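Cytolethal distending toxin subunit B (Escherichia coli, PDB 2F1N) nicks DNA as the endonuclease subunit of a tripartite bacterial toxin, very probably damaging host-cell DNA and causing cell-cycle arrest at G2/M. Local coordinates at residues Asn22-Ser27 and Glu55-Pro59; Trp34-Arg39 and Ile81-Ser85. All blocks are in the same frame, centred on the assembly; numbering follows the deposited sequence.

Contact 1: Asn22-Ser27 and Glu55-Pro59; sequences NLQGAS and EAGSP
Gly-25 N donates to Glu-55 O over 2.8 Å, and this backbone bond joins Asn-22–Ser-27 to Glu-55–Pro-59. The touching parts run in roughly the same direction, 37° apart. Their CA atoms come closest further on, where Ser-27 CA lies 3.9 Å from Gly-57 CA. Gly-57 has a positive phi, and its CA packs against the backbone of Ala-26 and Ser-27. The chain turns a corner at Glu-55, whose side chain is directed at the other segment.

Glu-55 carries most of the side-chain contact. Its CG stands beside its own backbone N (chi1 -57°) and the chain is extended beyond. This brings the carboxylate across Asn-22 and alongside Gln-24. Asn-22 ND2 donates to Glu-55 OE2 at 3.1 Å. The bond lies in the amide plane of Asn-22 but reaches the carboxylate from well above its plane. A second bond, to Asp-185, also holds ND2. On the other branch of the amide, OD1 accepts from Gln-24 N at 3.0 Å and forms an Asx turn. Both branches of the amide are therefore engaged, which fixes its rotation.

The segments lie where strands 18-25 and 50-56, parallel neighbours in the sheet, run out into loops. With helix 31-42 these strands form a beta-alpha-beta unit. In DNase I-like nucleases, a glutamate at the end of the second of these strands is an acidic metal ligand. The place of Glu-55 is consistent with that role. His-147 touches both Asn-22 and Glu-55.

Glu-55 OE1 lies 3.2 Å from Gln-24 CA. A water joins Glu-55 OE2 to Gln-24 NE2, while Gln-24 OE1 accepts from Asp-253 N. Leu-23 CD1 packs 3.3 Å from Glu-55 O. At the far end, Ser-58 OG donates to Ser-27 O at 2.9 Å.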
ATOM      1  N   ASN A  22       5.636  -6.131  -2.952  1.00 10.33           N
ATOM      2  CA  ASN A  22       6.998  -5.723  -2.682  1.00 11.61           C
ATOM      3  C   ASN A  22       7.794  -6.222  -3.888  1.00 12.06           C
ATOM      4  O   ASN A  22       7.940  -7.437  -4.098  1.00 12.39           O
ATOM      5  CB  ASN A  22       7.466  -6.401  -1.381  1.00 11.39           C
ATOM      6  CG  ASN A  22       8.930  -6.140  -1.039  1.00 14.48           C
ATOM      7  OD1 ASN A  22       9.725  -5.842  -1.901  1.00 12.49           O
ATOM      8  ND2 ASN A  22       9.283  -6.289   0.232  1.00 13.32           N
ATOM      9  N   LEU A  23       8.237  -5.297  -4.719  1.00 12.57           N
ATOM     10  CA  LEU A  23       8.824  -5.723  -5.976  1.00 14.16           C
ATOM     11  C   LEU A  23      10.330  -5.886  -5.891  1.00 13.74           C
ATOM     12  O   LEU A  23      10.949  -6.269  -6.906  1.00 14.15           O
ATOM     13  CB  LEU A  23       8.354  -4.869  -7.152  1.00 16.37           C
ATOM     14  CG  LEU A  23       8.609  -3.379  -7.268  1.00 16.56           C
ATOM     15  CD1 LEU A  23      10.061  -3.160  -7.732  1.00 17.86           C
ATOM     16  CD2 LEU A  23       7.659  -2.734  -8.246  1.00 20.20           C
ATOM     17  N   GLN A  24      10.897  -5.671  -4.699  1.00 14.00           N
ATOM     18  CA  GLN A  24      12.320  -5.936  -4.448  1.00 14.59           C
ATOM     19  C   GLN A  24      13.166  -5.267  -5.518  1.00 16.43           C
ATOM     20  O   GLN A  24      14.062  -5.902  -6.119  1.00 16.67           O
ATOM     21  CB  GLN A  24      12.565  -7.447  -4.387  1.00 16.09           C
ATOM     22  CG  GLN A  24      12.043  -8.048  -3.094  1.00 17.75           C
ATOM     23  CD  GLN A  24      12.615  -9.468  -2.827  1.00 20.91           C
ATOM     24  OE1 GLN A  24      12.795 -10.259  -3.758  1.00 20.74           O
ATOM     25  NE2 GLN A  24      12.934  -9.748  -1.573  1.00 19.15           N
ATOM     26  N   GLY A  25      12.886  -3.972  -5.711  1.00 15.42           N
ATOM     27  CA  GLY A  25      13.452  -3.193  -6.780  1.00 18.73           C
ATOM     28  C   GLY A  25      14.593  -2.368  -6.220  1.00 20.37           C
ATOM     29  O   GLY A  25      14.725  -2.182  -5.006  1.00 20.69           O
ATOM     30  N   ALA A  26      15.373  -1.821  -7.144  1.00 21.63           N
ATOM     31  CA  ALA A  26      16.512  -0.979  -6.818  1.00 22.76           C
ATOM     32  C   ALA A  26      16.398   0.173  -7.788  1.00 23.29           C
ATOM     33  O   ALA A  26      15.955  -0.030  -8.927  1.00 22.97           O
ATOM     34  CB  ALA A  26      17.811  -1.736  -7.091  1.00 23.04           C
ATOM     35  N   SER A  27      16.798   1.360  -7.352  1.00 24.78           N
ATOM     36  CA  SER A  27      16.565   2.574  -8.159  1.00 25.88           C
ATOM     37  C   SER A  27      17.154   2.531  -9.573  1.00 25.60           C
ATOM     38  O   SER A  27      16.602   3.095 -10.502  1.00 25.31           O
ATOM     39  CB  SER A  27      16.969   3.848  -7.405  1.00 25.68           C
ATOM     40  OG  SER A  27      18.093   3.626  -6.564  1.00 32.00           O
ATOM     41  N   GLU A  55       9.773  -1.530  -1.699  1.00 10.09           N
ATOM     42  CA  GLU A  55      11.074  -1.652  -2.431  1.00 10.00           C
ATOM     43  C   GLU A  55      10.853  -1.231  -3.885  1.00 11.98           C
ATOM     44  O   GLU A  55      11.199  -1.953  -4.835  1.00 13.07           O
ATOM     45  CB  GLU A  55      11.615  -3.082  -2.319  1.00 11.26           C
ATOM     46  CG  GLU A  55      11.777  -3.479  -0.850  1.00 12.03           C
ATOM     47  CD  GLU A  55      12.497  -4.811  -0.637  1.00 14.12           C
ATOM     48  OE1 GLU A  55      13.366  -5.211  -1.469  1.00 15.93           O
ATOM     49  OE2 GLU A  55      12.222  -5.387   0.427  1.00 13.34           O
ATOM     50  N   ALA A  56      10.311  -0.020  -4.050  1.00 11.74           N
ATOM     51  CA  ALA A  56       9.742   0.384  -5.339  1.00 11.93           C
ATOM     52  C   ALA A  56      10.803   0.816  -6.369  1.00 12.69           C
ATOM     53  O   ALA A  56      10.482   0.973  -7.556  1.00 12.48           O
ATOM     54  CB  ALA A  56       8.693   1.523  -5.148  1.00 12.87           C
ATOM     55  N   GLY A  57      12.063   0.974  -5.953  1.00 12.41           N
ATOM     56  CA  GLY A  57      13.042   1.411  -6.955  1.00 13.88           C
ATOM     57  C   GLY A  57      12.798   2.871  -7.354  1.00 13.15           C
ATOM     58  O   GLY A  57      12.705   3.748  -6.503  1.00 14.99           O
ATOM     59  N   SER A  58      12.719   3.103  -8.643  1.00 14.31           N
ATOM     60  CA  SER A  58      12.514   4.414  -9.227  1.00 15.40           C
ATOM     61  C   SER A  58      11.218   4.276 -10.026  1.00 16.02           C
ATOM     62  O   SER A  58      10.921   3.193 -10.547  1.00 16.63           O
ATOM     63  CB  SER A  58      13.695   4.733 -10.164  1.00 16.90           C
ATOM     64  OG  SER A  58      14.847   5.143  -9.381  1.00 20.09           O
ATOM     65  N   PRO A  59      10.440   5.344 -10.137  1.00 17.36           N
ATOM     66  CA  PRO A  59       9.205   5.274 -10.938  1.00 17.85           C
ATOM     67  C   PRO A  59       9.529   5.114 -12.439  1.00 17.00           C
ATOM     68  O   PRO A  59      10.710   5.302 -12.830  1.00 18.26           O
ATOM     69  CB  PRO A  59       8.521   6.620 -10.666  1.00 17.84           C
ATOM     70  CG  PRO A  59       9.626   7.555 -10.242  1.00 20.18           C
ATOM     71  CD  PRO A  59      10.664   6.679  -9.563  1.00 17.45           C
TER
HETATM   72  O   HOH W   1      13.288  -7.640   0.814  1.00 29.36           O
HETATM   73  O   HOH W   2      15.128  -4.134  -2.998  1.00 31.14           O

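Contact 2: Trp34-Arg39 and Ile81-Ser85; sequences WNINVR and IWNLS
Trp-82 reaches from strand 78-83 to helix 31-42 and meets Trp-34 and Val-38. The short axes of 34-39 and 81-83 are 12.3 Å apart and nearly perpendicular, so large side chains have to bridge the distance. Trp-82 has its CG anti to the backbone N (chi1 -175°), which sends the indole out to the helix.

The inner side is tightly packed. Trp-34 and Trp-82 form an offset edge-to-face pair, with the edge of Trp-34 turned to the face of Trp-82. The six-membered rings have centroids 5.9 Å apart and planes at 69°. Trp-34 CE3 and Trp-82 CZ3 come within 3.8 Å. Val-38 touches both rings. Its CG1 meets the rim of Trp-82 in plane, 4.0 Å from CZ3, and its CG2 lies over a face of Trp-34. Trp-82 CH2 also touches Trp-34 O at 3.4 Å. That carbonyl accepts from Arg-39 N in a wider pi-type turn of the helix. Leu-84 CD2 covers the centre of one face of Trp-82.

The outer side is polar and watery. Arg-39 bends at chi3, and its NH1 donates to Leu-84 O at 3.0 Å. This bond is nearly straight (164°), lies in the guanidinium plane and uses a lone pair of the carbonyl. Leu-84 CD2 rests over one face of the same guanidinium. Within the helix, Arg-39 NH2 donates to Asn-35 OD1 at 3.1 Å. One water links Asn-35 OD1 to Trp-82 NE1, and another links Arg-39 NH2 to Asn-83 O.

Only neutral acceptors meet Arg-39 across these two segments. The guanidinium thus works here as a planar donor that ties the loop just past the strand to the helix, while apolar packing fills the interior.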
ATOM      1  N   TRP A  34       8.338  -1.960 -13.398  1.00 13.85           N
ATOM      2  CA  TRP A  34       7.268  -0.965 -13.581  1.00 14.38           C
ATOM      3  C   TRP A  34       6.563  -1.065 -14.930  1.00 14.12           C
ATOM      4  O   TRP A  34       5.354  -1.225 -14.970  1.00 13.28           O
ATOM      5  CB  TRP A  34       7.775   0.449 -13.368  1.00 13.81           C
ATOM      6  CG  TRP A  34       7.856   0.788 -11.908  1.00 13.81           C
ATOM      7  CD1 TRP A  34       8.948   0.632 -11.056  1.00 10.83           C
ATOM      8  CD2 TRP A  34       6.817   1.396 -11.122  1.00 13.46           C
ATOM      9  NE1 TRP A  34       8.614   1.063  -9.791  1.00 11.84           N
ATOM     10  CE2 TRP A  34       7.330   1.561  -9.806  1.00 12.79           C
ATOM     11  CE3 TRP A  34       5.489   1.770 -11.395  1.00  9.74           C
ATOM     12  CZ2 TRP A  34       6.573   2.098  -8.757  1.00 12.78           C
ATOM     13  CZ3 TRP A  34       4.752   2.379 -10.371  1.00 11.74           C
ATOM     14  CH2 TRP A  34       5.292   2.515  -9.067  1.00  9.97           C
ATOM     15  N   ASN A  35       7.329  -0.997 -16.042  1.00 14.67           N
ATOM     16  CA  ASN A  35       6.693  -0.871 -17.378  1.00 16.93           C
ATOM     17  C   ASN A  35       5.967  -2.116 -17.829  1.00 17.18           C
ATOM     18  O   ASN A  35       5.002  -2.013 -18.594  1.00 17.57           O
ATOM     19  CB  ASN A  35       7.663  -0.412 -18.496  1.00 17.09           C
ATOM     20  CG  ASN A  35       6.915   0.074 -19.789  1.00 24.17           C
ATOM     21  OD1 ASN A  35       5.922   0.831 -19.743  1.00 25.66           O
ATOM     22  ND2 ASN A  35       7.411  -0.373 -20.961  1.00 31.38           N
ATOM     23  N   ILE A  36       6.410  -3.272 -17.328  1.00 16.32           N
ATOM     24  CA  ILE A  36       5.689  -4.523 -17.587  1.00 18.11           C
ATOM     25  C   ILE A  36       4.815  -4.994 -16.433  1.00 16.46           C
ATOM     26  O   ILE A  36       3.603  -5.060 -16.582  1.00 16.98           O
ATOM     27  CB  ILE A  36       6.669  -5.652 -18.046  1.00 18.85           C
ATOM     28  CG1 ILE A  36       7.608  -5.107 -19.115  1.00 21.42           C
ATOM     29  CG2 ILE A  36       5.871  -6.886 -18.539  1.00 22.92           C
ATOM     30  CD1 ILE A  36       6.932  -4.793 -20.413  1.00 27.02           C
ATOM     31  N   ASN A  37       5.409  -5.285 -15.279  1.00 15.41           N
ATOM     32  CA  ASN A  37       4.682  -5.978 -14.208  1.00 15.52           C
ATOM     33  C   ASN A  37       3.695  -5.094 -13.465  1.00 14.70           C
ATOM     34  O   ASN A  37       2.544  -5.458 -13.321  1.00 15.55           O
ATOM     35  CB  ASN A  37       5.637  -6.656 -13.251  1.00 16.70           C
ATOM     36  CG  ASN A  37       6.618  -7.573 -13.992  1.00 22.40           C
ATOM     37  OD1 ASN A  37       6.198  -8.513 -14.698  1.00 30.05           O
ATOM     38  ND2 ASN A  37       7.888  -7.299 -13.865  1.00 21.86           N
ATOM     39  N   VAL A  38       4.114  -3.913 -13.020  1.00 12.38           N
ATOM     40  CA  VAL A  38       3.110  -3.012 -12.421  1.00 11.58           C
ATOM     41  C   VAL A  38       2.022  -2.600 -13.420  1.00 12.69           C
ATOM     42  O   VAL A  38       0.829  -2.561 -13.065  1.00 12.00           O
ATOM     43  CB  VAL A  38       3.799  -1.728 -11.826  1.00 10.93           C
ATOM     44  CG1 VAL A  38       2.726  -0.705 -11.487  1.00 12.10           C
ATOM     45  CG2 VAL A  38       4.679  -2.062 -10.573  1.00  9.93           C
ATOM     46  N   ARG A  39       2.422  -2.324 -14.653  1.00 12.79           N
ATOM     47  CA  ARG A  39       1.468  -1.970 -15.700  1.00 14.83           C
ATOM     48  C   ARG A  39       0.362  -3.019 -15.864  1.00 15.33           C
ATOM     49  O   ARG A  39      -0.814  -2.678 -15.966  1.00 15.93           O
ATOM     50  CB  ARG A  39       2.198  -1.809 -17.014  1.00 15.65           C
ATOM     51  CG  ARG A  39       1.238  -1.466 -18.132  1.00 18.26           C
ATOM     52  CD  ARG A  39       1.876  -1.523 -19.489  1.00 21.98           C
ATOM     53  NE  ARG A  39       2.702  -0.354 -19.759  1.00 24.89           N
ATOM     54  CZ  ARG A  39       2.244   0.765 -20.346  1.00 26.02           C
ATOM     55  NH1 ARG A  39       0.970   0.860 -20.672  1.00 22.45           N
ATOM     56  NH2 ARG A  39       3.064   1.780 -20.593  1.00 25.22           N
ATOM     57  N   ILE A  81       2.109  11.768 -12.985  1.00 11.76           N
ATOM     58  CA  ILE A  81       1.131  11.214 -13.875  1.00 12.85           C
ATOM     59  C   ILE A  81       1.826  10.289 -14.850  1.00 13.12           C
ATOM     60  O   ILE A  81       2.878  10.624 -15.416  1.00 13.10           O
ATOM     61  CB  ILE A  81       0.279  12.333 -14.590  1.00 15.08           C
ATOM     62  CG1 ILE A  81      -0.704  12.893 -13.574  1.00 19.89           C
ATOM     63  CG2 ILE A  81      -0.600  11.752 -15.738  1.00 16.65           C
ATOM     64  CD1 ILE A  81      -1.491  14.176 -14.011  1.00 24.16           C
ATOM     65  N   TRP A  82       1.211   9.127 -15.057  1.00 11.02           N
ATOM     66  CA  TRP A  82       1.808   8.093 -15.912  1.00 13.52           C
ATOM     67  C   TRP A  82       0.807   7.789 -17.000  1.00 13.78           C
ATOM     68  O   TRP A  82      -0.266   7.194 -16.771  1.00 12.65           O
ATOM     69  CB  TRP A  82       2.167   6.849 -15.070  1.00 13.10           C
ATOM     70  CG  TRP A  82       2.904   5.733 -15.783  1.00 13.55           C
ATOM     71  CD1 TRP A  82       3.642   5.806 -16.955  1.00 18.30           C
ATOM     72  CD2 TRP A  82       2.982   4.376 -15.337  1.00 14.40           C
ATOM     73  NE1 TRP A  82       4.175   4.563 -17.243  1.00 15.86           N
ATOM     74  CE2 TRP A  82       3.800   3.674 -16.257  1.00 16.53           C
ATOM     75  CE3 TRP A  82       2.468   3.689 -14.220  1.00 16.77           C
ATOM     76  CZ2 TRP A  82       4.077   2.297 -16.120  1.00 17.35           C
ATOM     77  CZ3 TRP A  82       2.780   2.305 -14.058  1.00 18.96           C
ATOM     78  CH2 TRP A  82       3.586   1.647 -15.011  1.00 15.88           C
ATOM     79  N   ASN A  83       1.155   8.231 -18.220  1.00 15.37           N
ATOM     80  CA  ASN A  83       0.246   8.051 -19.365  1.00 17.32           C
ATOM     81  C   ASN A  83       0.451   6.650 -19.900  1.00 18.51           C
ATOM     82  O   ASN A  83       1.575   6.290 -20.225  1.00 18.67           O
ATOM     83  CB  ASN A  83       0.535   9.096 -20.462  1.00 17.19           C
ATOM     84  CG  ASN A  83      -0.553   9.137 -21.555  1.00 23.59           C
ATOM     85  OD1 ASN A  83      -1.222   8.152 -21.817  1.00 28.75           O
ATOM     86  ND2 ASN A  83      -0.708  10.289 -22.195  1.00 28.94           N
ATOM     87  N   LEU A  84      -0.609   5.849 -19.965  1.00 18.97           N
ATOM     88  CA  LEU A  84      -0.456   4.419 -20.265  1.00 23.02           C
ATOM     89  C   LEU A  84      -0.846   4.085 -21.702  1.00 27.01           C
ATOM     90  O   LEU A  84      -0.471   3.032 -22.223  1.00 27.40           O
ATOM     91  CB  LEU A  84      -1.305   3.566 -19.305  1.00 22.35           C
ATOM     92  CG  LEU A  84      -0.923   3.593 -17.821  1.00 21.77           C
ATOM     93  CD1 LEU A  84      -1.878   2.776 -16.991  1.00 23.04           C
ATOM     94  CD2 LEU A  84       0.522   3.052 -17.626  1.00 22.14           C
ATOM     95  N   SER A  85      -1.642   4.961 -22.315  1.00 30.99           N
ATOM     96  CA  SER A  85      -2.203   4.738 -23.667  1.00 36.07           C
ATOM     97  C   SER A  85      -3.184   5.854 -23.952  1.00 38.16           C
ATOM     98  O   SER A  85      -3.605   6.541 -23.035  1.00 38.41           O
ATOM     99  CB  SER A  85      -2.949   3.390 -23.766  1.00 36.48           C
ATOM    100  OG  SER A  85      -3.474   3.152 -25.083  1.00 39.18           O
TER
HETATM  101  O   HOH W   3       5.763   3.422 -19.377  1.00 36.74           O
HETATM  102  O   HOH W   4       2.710   4.306 -21.861  1.00 30.85           O

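Contacts 1 and 2 have centres about 14 Å apart. Contact 1 joins the two strands of the beta-alpha-beta unit 18-25, 31-42, 50-56, while contact 2 packs the helix of that unit against strand 78-83 of the same sheet. They touch directly. Trp-34 NE1 probably donates to Ala-56 O, 2.9 Å away, just beyond the corner at Glu-55. The Trp-34 ring therefore borders both contacts. Leu-23 CD2 packs against Val-38 CG2 at 3.8 Å. Contact 1 lies beside His-147, Asp-185 and His-254, a cluster consistent with the active site of a DNase I-like nuclease. Contact 2 lies nearer the sheet margin.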